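Local coordinates for sugar ABC transporter, sugar-binding protein (Streptococcus pneumoniae, PDB 2HEU) that probably binds a sugar outside the cell and delivers it to a membrane ABC importer, as extracellular solute-binding proteins of this family do, at residues 148-153 with 217-222; 154-159 with 251-256. One frame throughout, in Å; residues are numbered along the deposited sequence.

Contact 1 (148-153 with 217-222); sequences TWDEFE and DIKVMD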
ATOM      1  N   THR A 148       2.780 -22.094   2.655  1.00 12.09           N
ATOM      2  CA  THR A 148       2.839 -22.063   4.097  1.00 11.19           C
ATOM      3  C   THR A 148       4.228 -21.454   4.520  1.00  9.55           C
ATOM      4  O   THR A 148       5.162 -21.459   3.758  1.00 10.23           O
ATOM      5  CB  THR A 148       2.762 -23.446   4.753  1.00 10.84           C
ATOM      6  OG1 THR A 148       3.877 -24.194   4.377  1.00 11.21           O
ATOM      7  CG2 THR A 148       1.482 -24.203   4.365  1.00 13.44           C
ATOM      8  N   TRP A 149       4.304 -21.024   5.762  1.00  9.87           N
ATOM      9  CA  TRP A 149       5.564 -20.595   6.339  1.00  9.58           C
ATOM     10  C   TRP A 149       6.605 -21.688   6.107  1.00  9.33           C
ATOM     11  O   TRP A 149       7.768 -21.381   5.722  1.00  9.59           O
ATOM     12  CB  TRP A 149       5.491 -20.318   7.799  1.00  9.86           C
ATOM     13  CG  TRP A 149       4.576 -19.204   8.252  1.00  9.59           C
ATOM     14  CD1 TRP A 149       4.129 -18.105   7.546  1.00  9.64           C
ATOM     15  CD2 TRP A 149       3.995 -19.091   9.543  1.00 10.39           C
ATOM     16  NE1 TRP A 149       3.352 -17.315   8.337  1.00  9.60           N
ATOM     17  CE2 TRP A 149       3.281 -17.878   9.591  1.00  9.66           C
ATOM     18  CE3 TRP A 149       4.083 -19.847  10.739  1.00 11.06           C
ATOM     19  CZ2 TRP A 149       2.599 -17.449  10.713  1.00 10.83           C
ATOM     20  CZ3 TRP A 149       3.402 -19.415  11.893  1.00 12.28           C
ATOM     21  CH2 TRP A 149       2.705 -18.237  11.860  1.00 11.61           C
ATOM     22  N   ASP A 150       6.258 -22.943   6.403  1.00  9.60           N
ATOM     23  CA  ASP A 150       7.275 -23.997   6.320  1.00  9.83           C
ATOM     24  C   ASP A 150       7.690 -24.185   4.872  1.00  9.81           C
ATOM     25  O   ASP A 150       8.882 -24.460   4.620  1.00 10.08           O
ATOM     26  CB  ASP A 150       6.670 -25.283   6.914  1.00 10.51           C
ATOM     27  CG  ASP A 150       6.637 -25.301   8.414  1.00 11.93           C
ATOM     28  OD1 ASP A 150       6.986 -24.355   9.077  1.00 13.04           O
ATOM     29  OD2 ASP A 150       6.180 -26.371   8.893  1.00 16.08           O
ATOM     30  N   GLU A 151       6.783 -24.105   3.930  1.00 10.22           N
ATOM     31  CA  GLU A 151       7.193 -24.225   2.522  1.00  9.65           C
ATOM     32  C   GLU A 151       8.062 -23.061   2.124  1.00  9.97           C
ATOM     33  O   GLU A 151       8.975 -23.208   1.293  1.00 10.08           O
ATOM     34  CB  GLU A 151       6.035 -24.282   1.580  1.00 10.75           C
ATOM     35  CG  GLU A 151       5.238 -25.578   1.603  1.00 12.21           C
ATOM     36  CD  GLU A 151       4.236 -25.697   0.537  1.00 15.80           C
ATOM     37  OE1 GLU A 151       3.933 -24.789  -0.173  1.00 20.97           O
ATOM     38  OE2 GLU A 151       3.674 -26.824   0.312  1.00 19.26           O
ATOM     39  N   PHE A 152       7.870 -21.880   2.679  1.00  9.35           N
ATOM     40  CA  PHE A 152       8.712 -20.701   2.313  1.00  9.57           C
ATOM     41  C   PHE A 152      10.150 -20.910   2.820  1.00  8.90           C
ATOM     42  O   PHE A 152      11.100 -20.673   2.099  1.00  9.34           O
ATOM     43  CB  PHE A 152       8.017 -19.473   2.872  1.00  9.35           C
ATOM     44  CG  PHE A 152       8.522 -18.130   2.286  1.00  9.12           C
ATOM     45  CD1 PHE A 152       9.410 -17.997   1.256  1.00  9.18           C
ATOM     46  CD2 PHE A 152       7.981 -16.989   2.875  1.00  9.83           C
ATOM     47  CE1 PHE A 152       9.744 -16.724   0.782  1.00  9.69           C
ATOM     48  CE2 PHE A 152       8.321 -15.737   2.398  1.00 10.46           C
ATOM     49  CZ  PHE A 152       9.204 -15.612   1.343  1.00 10.33           C
ATOM     50  N   GLU A 153      10.275 -21.401   4.065  1.00  8.89           N
ATOM     51  CA  GLU A 153      11.571 -21.726   4.604  1.00  9.11           C
ATOM     52  C   GLU A 153      12.262 -22.736   3.655  1.00  9.26           C
ATOM     53  O   GLU A 153      13.434 -22.566   3.303  1.00  9.78           O
ATOM     54  CB  GLU A 153      11.422 -22.424   5.999  1.00 10.38           C
ATOM     55  CG  GLU A 153      10.957 -21.565   7.070  1.00  9.78           C
ATOM     56  CD  GLU A 153      10.611 -22.310   8.361  1.00 10.15           C
ATOM     57  OE1 GLU A 153      10.464 -23.565   8.301  1.00 12.13           O
ATOM     58  OE2 GLU A 153      10.481 -21.654   9.411  1.00 11.31           O
ATOM     59  N   ASP A 217       6.270 -14.707  14.771  1.00  8.41           N
ATOM     60  CA  ASP A 217       6.836 -13.560  14.034  1.00  8.39           C
ATOM     61  C   ASP A 217       8.333 -13.781  13.773  1.00  7.91           C
ATOM     62  O   ASP A 217       8.805 -13.503  12.676  1.00  8.36           O
ATOM     63  CB  ASP A 217       6.632 -12.292  14.859  1.00  8.74           C
ATOM     64  CG  ASP A 217       7.312 -11.103  14.233  1.00  8.25           C
ATOM     65  OD1 ASP A 217       6.710 -10.700  13.147  1.00  8.17           O
ATOM     66  OD2 ASP A 217       8.330 -10.614  14.685  1.00  8.58           O
ATOM     67  N   ILE A 218       9.086 -14.250  14.771  1.00  8.27           N
ATOM     68  CA  ILE A 218      10.486 -14.508  14.613  1.00  8.24           C
ATOM     69  C   ILE A 218      10.727 -15.588  13.595  1.00  8.04           C
ATOM     70  O   ILE A 218      11.645 -15.498  12.790  1.00  8.62           O
ATOM     71  CB  ILE A 218      11.081 -14.807  15.999  1.00  8.98           C
ATOM     72  CG1 ILE A 218      11.127 -13.512  16.825  1.00  9.38           C
ATOM     73  CG2 ILE A 218      12.460 -15.461  15.859  1.00 10.11           C
ATOM     74  CD1 ILE A 218      11.377 -13.709  18.305  1.00  9.66           C
ATOM     75  N   LYS A 219       9.905 -16.649  13.591  1.00  8.43           N
ATOM     76  CA  LYS A 219      10.006 -17.692  12.588  1.00  8.12           C
ATOM     77  C   LYS A 219       9.892 -17.093  11.181  1.00  7.99           C
ATOM     78  O   LYS A 219      10.708 -17.387  10.284  1.00  8.99           O
ATOM     79  CB  LYS A 219       8.934 -18.742  12.802  1.00  8.64           C
ATOM     80  CG  LYS A 219       8.852 -19.827  11.772  1.00  9.44           C
ATOM     81  CD  LYS A 219       7.691 -20.760  12.029  1.00 10.94           C
ATOM     82  CE  LYS A 219       7.412 -21.801  10.984  1.00 11.58           C
ATOM     83  NZ  LYS A 219       8.473 -22.784  10.861  1.00 11.48           N
ATOM     84  N   VAL A 220       8.911 -16.254  10.959  1.00  8.09           N
ATOM     85  CA  VAL A 220       8.713 -15.651   9.619  1.00  7.96           C
ATOM     86  C   VAL A 220       9.897 -14.724   9.282  1.00  7.64           C
ATOM     87  O   VAL A 220      10.443 -14.747   8.168  1.00  7.75           O
ATOM     88  CB  VAL A 220       7.370 -14.979   9.513  1.00  8.39           C
ATOM     89  CG1 VAL A 220       7.212 -14.335   8.127  1.00  9.56           C
ATOM     90  CG2 VAL A 220       6.241 -15.965   9.749  1.00  9.71           C
ATOM     91  N   MET A 221      10.323 -13.883  10.234  1.00  7.58           N
ATOM     92  CA  MET A 221      11.489 -13.036  10.013  1.00  7.26           C
ATOM     93  C   MET A 221      12.731 -13.852   9.735  1.00  7.48           C
ATOM     94  O   MET A 221      13.593 -13.427   8.923  1.00  8.11           O
ATOM     95  CB  MET A 221      11.722 -12.104  11.203  1.00  7.55           C
ATOM     96  CG  MET A 221      10.729 -10.977  11.337  1.00  7.97           C
ATOM     97  SD  MET A 221      10.551  -9.926   9.886  1.00  8.46           S
ATOM     98  CE  MET A 221      12.272  -9.504   9.551  1.00 10.13           C
ATOM     99  N   ASP A 222      12.875 -15.018  10.378  1.00  7.69           N
ATOM    100  CA  ASP A 222      14.042 -15.831  10.205  1.00  7.90           C
ATOM    101  C   ASP A 222      14.180 -16.434   8.840  1.00  8.05           C
ATOM    102  O   ASP A 222      15.266 -16.863   8.460  1.00  8.42           O
ATOM    103  CB  ASP A 222      14.140 -16.928  11.300  1.00  8.25           C
ATOM    104  CG  ASP A 222      14.701 -16.427  12.582  1.00  9.28           C
ATOM    105  OD1 ASP A 222      15.325 -15.351  12.627  1.00 10.50           O
ATOM    106  OD2 ASP A 222      14.579 -17.154  13.611  1.00 10.62           O
TER
HETATM  107  O   HOH W   1      12.155 -19.697  10.050  1.00 10.82           O
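Lys219 reaches from helix 212-222 across the start of helix 149-161 and meets Glu153, Trp149 and Asp150. Its CB points at the partner helix, and CG lies 3.4 Å from Glu153 OE2. CD and CE then come obliquely to Trp149 CE3, each 3.9 Å away. The chain is straight as far as CE and bends only at its last torsion (chi4 66°), which turns NZ between two carboxylates one helical turn apart. NZ donates to Asp150 OD1 at 2.8 Å, nearly in line with the C-O bond. It also donates to Glu153 OE2 at 2.7 Å, on the syn side but 34° out of the carboxylate plane. A water gives a second hydrogen bond to Glu153 OE2 and bridges it to the carbonyl Lys219 O, 2.7 Å from each, so the ammonium and the water both grip this oxygen. Deeper in, Val220 CG2 sits over one face of Trp149, 3.5 Å from the centroid of the five-membered ring, a CH-pi contact; the indole NE1, also under this methyl, makes its hydrogen bond with Thr187 OG1 of helix 178-189. Two nearly parallel helices, crossing at 28°, thus pair an aliphatic-aromatic interior with a salt-bridge network at its border, an all-helical packing within one lobe of the periplasmic-binding-protein fold.

Contact 2 (154-159 with 251-256); sequences QLVKDI and VLMTPN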
ATOM      1  N   GLN A 154      11.533 -23.777   3.239  1.00  9.42           N
ATOM      2  CA  GLN A 154      12.167 -24.812   2.426  1.00 11.11           C
ATOM      3  C   GLN A 154      12.562 -24.291   1.072  1.00  9.86           C
ATOM      4  O   GLN A 154      13.581 -24.681   0.527  1.00 11.06           O
ATOM      5  CB  GLN A 154      11.264 -26.038   2.315  1.00 11.12           C
ATOM      6  CG  GLN A 154      11.970 -27.212   1.693  1.00 12.45           C
ATOM      7  CD  GLN A 154      13.143 -27.673   2.567  1.00 14.16           C
ATOM      8  OE1 GLN A 154      14.334 -27.683   2.076  1.00 16.80           O
ATOM      9  NE2 GLN A 154      12.904 -27.958   3.827  1.00 13.43           N
ATOM     10  N   LEU A 155      11.762 -23.413   0.465  1.00 10.22           N
ATOM     11  CA  LEU A 155      12.058 -22.807  -0.818  1.00 10.44           C
ATOM     12  C   LEU A 155      13.371 -22.064  -0.758  1.00  9.92           C
ATOM     13  O   LEU A 155      14.209 -22.185  -1.638  1.00 10.19           O
ATOM     14  CB  LEU A 155      10.879 -21.880  -1.187  1.00 10.49           C
ATOM     15  CG  LEU A 155      11.133 -21.028  -2.470  1.00 10.13           C
ATOM     16  CD1 LEU A 155      11.344 -21.892  -3.689  1.00 14.23           C
ATOM     17  CD2 LEU A 155      10.018 -20.062  -2.588  1.00 12.54           C
ATOM     18  N   VAL A 156      13.551 -21.235   0.282  1.00  9.04           N
ATOM     19  CA  VAL A 156      14.768 -20.451   0.431  1.00  9.30           C
ATOM     20  C   VAL A 156      15.952 -21.408   0.547  1.00  9.44           C
ATOM     21  O   VAL A 156      16.975 -21.207  -0.115  1.00  9.84           O
ATOM     22  CB  VAL A 156      14.635 -19.505   1.626  1.00  8.53           C
ATOM     23  CG1 VAL A 156      15.908 -18.777   1.924  1.00  9.45           C
ATOM     24  CG2 VAL A 156      13.522 -18.507   1.329  1.00  9.11           C
ATOM     25  N   LYS A 157      15.841 -22.444   1.390  1.00  9.82           N
ATOM     26  CA  LYS A 157      16.942 -23.384   1.536  1.00 10.34           C
ATOM     27  C   LYS A 157      17.199 -24.070   0.250  1.00 10.90           C
ATOM     28  O   LYS A 157      18.371 -24.317  -0.115  1.00 11.91           O
ATOM     29  CB  LYS A 157      16.589 -24.410   2.632  1.00 10.71           C
ATOM     30  CG  LYS A 157      16.507 -23.801   3.995  1.00 11.49           C
ATOM     31  CD  LYS A 157      15.965 -24.793   5.051  1.00 13.43           C
ATOM     32  CE  LYS A 157      15.678 -24.103   6.371  1.00 15.50           C
ATOM     33  NZ  LYS A 157      15.010 -25.099   7.297  1.00 15.93           N
ATOM     34  N   ASP A 158      16.206 -24.463  -0.516  1.00 11.17           N
ATOM     35  CA  ASP A 158      16.368 -25.154  -1.776  1.00 12.18           C
ATOM     36  C   ASP A 158      17.064 -24.285  -2.797  1.00 11.86           C
ATOM     37  O   ASP A 158      17.914 -24.785  -3.556  1.00 12.83           O
ATOM     38  CB  ASP A 158      15.018 -25.617  -2.362  1.00 12.68           C
ATOM     39  CG  ASP A 158      14.409 -26.764  -1.566  1.00 14.98           C
ATOM     40  OD1 ASP A 158      15.057 -27.348  -0.644  1.00 16.78           O
ATOM     41  OD2 ASP A 158      13.246 -27.084  -1.874  1.00 16.10           O
ATOM     42  N   ILE A 159      16.751 -22.998  -2.844  1.00 10.81           N
ATOM     43  CA  ILE A 159      17.459 -22.082  -3.770  1.00 10.59           C
ATOM     44  C   ILE A 159      18.909 -21.988  -3.418  1.00 11.08           C
ATOM     45  O   ILE A 159      19.819 -22.049  -4.281  1.00 12.30           O
ATOM     46  CB  ILE A 159      16.743 -20.734  -3.785  1.00 10.37           C
ATOM     47  CG1 ILE A 159      15.364 -20.855  -4.426  1.00 11.24           C
ATOM     48  CG2 ILE A 159      17.617 -19.696  -4.516  1.00 11.06           C
ATOM     49  CD1 ILE A 159      14.475 -19.630  -4.183  1.00 10.69           C
ATOM     50  N   VAL A 251      19.102 -12.216  -8.090  1.00  8.90           N
ATOM     51  CA  VAL A 251      18.387 -12.773  -6.953  1.00  8.88           C
ATOM     52  C   VAL A 251      17.052 -13.232  -7.489  1.00  8.92           C
ATOM     53  O   VAL A 251      16.528 -12.673  -8.457  1.00  9.60           O
ATOM     54  CB  VAL A 251      18.192 -11.747  -5.814  1.00  8.41           C
ATOM     55  CG1 VAL A 251      19.534 -11.289  -5.302  1.00  9.64           C
ATOM     56  CG2 VAL A 251      17.288 -10.596  -6.239  1.00  8.73           C
ATOM     57  N   LEU A 252      16.476 -14.332  -6.897  1.00  8.55           N
ATOM     58  CA  LEU A 252      15.260 -14.896  -7.434  1.00  8.40           C
ATOM     59  C   LEU A 252      13.995 -14.230  -6.930  1.00  8.51           C
ATOM     60  O   LEU A 252      12.935 -14.424  -7.591  1.00  9.10           O
ATOM     61  CB  LEU A 252      15.180 -16.379  -7.192  1.00  9.59           C
ATOM     62  CG  LEU A 252      16.300 -17.200  -7.943  1.00 14.70           C
ATOM     63  CD1 LEU A 252      15.932 -18.684  -7.870  1.00 15.29           C
ATOM     64  CD2 LEU A 252      16.697 -16.717  -9.290  1.00 17.46           C
ATOM     65  N   MET A 253      14.066 -13.502  -5.837  1.00  8.16           N
ATOM     66  CA  MET A 253      12.926 -12.905  -5.166  1.00  8.28           C
ATOM     67  C   MET A 253      13.301 -11.601  -4.522  1.00  8.15           C
ATOM     68  O   MET A 253      14.454 -11.374  -4.117  1.00  8.46           O
ATOM     69  CB  MET A 253      12.407 -13.830  -4.033  1.00  8.24           C
ATOM     70  CG  MET A 253      11.818 -15.134  -4.506  1.00  9.36           C
ATOM     71  SD  MET A 253      11.247 -16.206  -3.163  1.00  9.36           S
ATOM     72  CE  MET A 253      12.853 -16.764  -2.531  1.00 10.96           C
ATOM     73  N   THR A 254      12.308 -10.737  -4.325  1.00  8.03           N
ATOM     74  CA  THR A 254      12.485  -9.596  -3.420  1.00  8.23           C
ATOM     75  C   THR A 254      11.187  -9.218  -2.823  1.00  7.67           C
ATOM     76  O   THR A 254      10.172  -9.176  -3.533  1.00  8.35           O
ATOM     77  CB  THR A 254      13.202  -8.398  -4.140  1.00  8.70           C
ATOM     78  OG1 THR A 254      13.636  -7.455  -3.159  1.00  9.45           O
ATOM     79  CG2 THR A 254      12.391  -7.709  -5.183  1.00  9.21           C
ATOM     80  N   PRO A 255      11.111  -8.939  -1.513  1.00  8.18           N
ATOM     81  CA  PRO A 255       9.849  -8.531  -0.871  1.00  7.98           C
ATOM     82  C   PRO A 255       9.647  -7.067  -1.056  1.00  8.45           C
ATOM     83  O   PRO A 255      10.500  -6.242  -0.698  1.00  9.00           O
ATOM     84  CB  PRO A 255      10.115  -8.885   0.621  1.00  8.74           C
ATOM     85  CG  PRO A 255      11.618  -8.656   0.772  1.00  9.28           C
ATOM     86  CD  PRO A 255      12.215  -9.109  -0.521  1.00  8.97           C
ATOM     87  N   ASN A 256       8.500  -6.683  -1.591  1.00  8.10           N
ATOM     88  CA  ASN A 256       8.270  -5.216  -1.757  1.00  8.35           C
ATOM     89  C   ASN A 256       6.778  -4.988  -2.120  1.00  8.54           C
ATOM     90  O   ASN A 256       5.976  -5.938  -2.238  1.00  8.67           O
ATOM     91  CB  ASN A 256       9.231  -4.634  -2.806  1.00  8.85           C
ATOM     92  CG  ASN A 256       9.756  -3.277  -2.382  1.00  9.01           C
ATOM     93  OD1 ASN A 256      11.020  -3.132  -2.145  1.00 11.96           O
ATOM     94  ND2 ASN A 256       8.937  -2.327  -2.227  1.00  9.20           N
TER
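Ile159 and Met253 cross obliquely, Ile159 CD1 lying 3.7 Å from Met253 CE. The methionine is anti about chi2, which carries SD outward, and then bends at chi3 (-74°), which turns CE toward Ile159 CD1; Val156 CG2 is a looser neighbour of CE at 4.3 Å. SD faces Leu155 instead: the two side chains reach toward each other tip to tip, with Leu155 CD2 at 4.1 Å from SD. Ile159 has a second partner in Leu252, whose CD1 lies 3.9 Å from Ile159 CG2 and also approaches CG1 and CD1 of the same isoleucine. No hydrogen bond crosses between the segments; all five side chains are buried, and the contact is purely apolar.

Backbone shape explains how two consecutive residues serve one helix. Leu252 has a helix-like conformation (phi -85°, psi -18°) just ahead of the extended Met253, and both side chains point toward 154-159. The helix in turn offers Leu155, Val156 and Ile159, which fall on one face. Farther out, Phe138 of helix 135-141 packs on both Leu155 and Met253, while Leu141 touches Leu252 and Phe167 covers Val156. Backbone hydrogen bonds tie Leu252 to Asn134 and Thr254 to Tyr132 on strand 129-134, and Met253 to Gly168 in a loop. A helix thus packs on Leu252 and Met253, at the 253-257 edge of the three-stranded antiparallel sheet 253-257, 129-134 and 273-276, a helix-on-sheet layer of the alpha/beta lobe in a two-lobed solute-binding protein.

Of the segments involved, those of helix 149-161 come first, after several strands and helices from the N terminus: its first turns serve contact 1, its later turns contact 2. The chain then passes through helices 178-189 and 192-199 before helix 212-222 returns to close a loop of 63 residues at contact 1. Helix 239-247 follows, and 251-256 closes the second loop, of 91 residues, at contact 2. The segments alternate, so the two loops cross. The centres of contacts 1 and 2 are about 12 Å apart, and the contacts touch where Phe152 CE1 lies 4.3 Å from Met253 SD. One helix therefore joins the helical packing around 212-222 to the antiparallel sheet that includes 253-257.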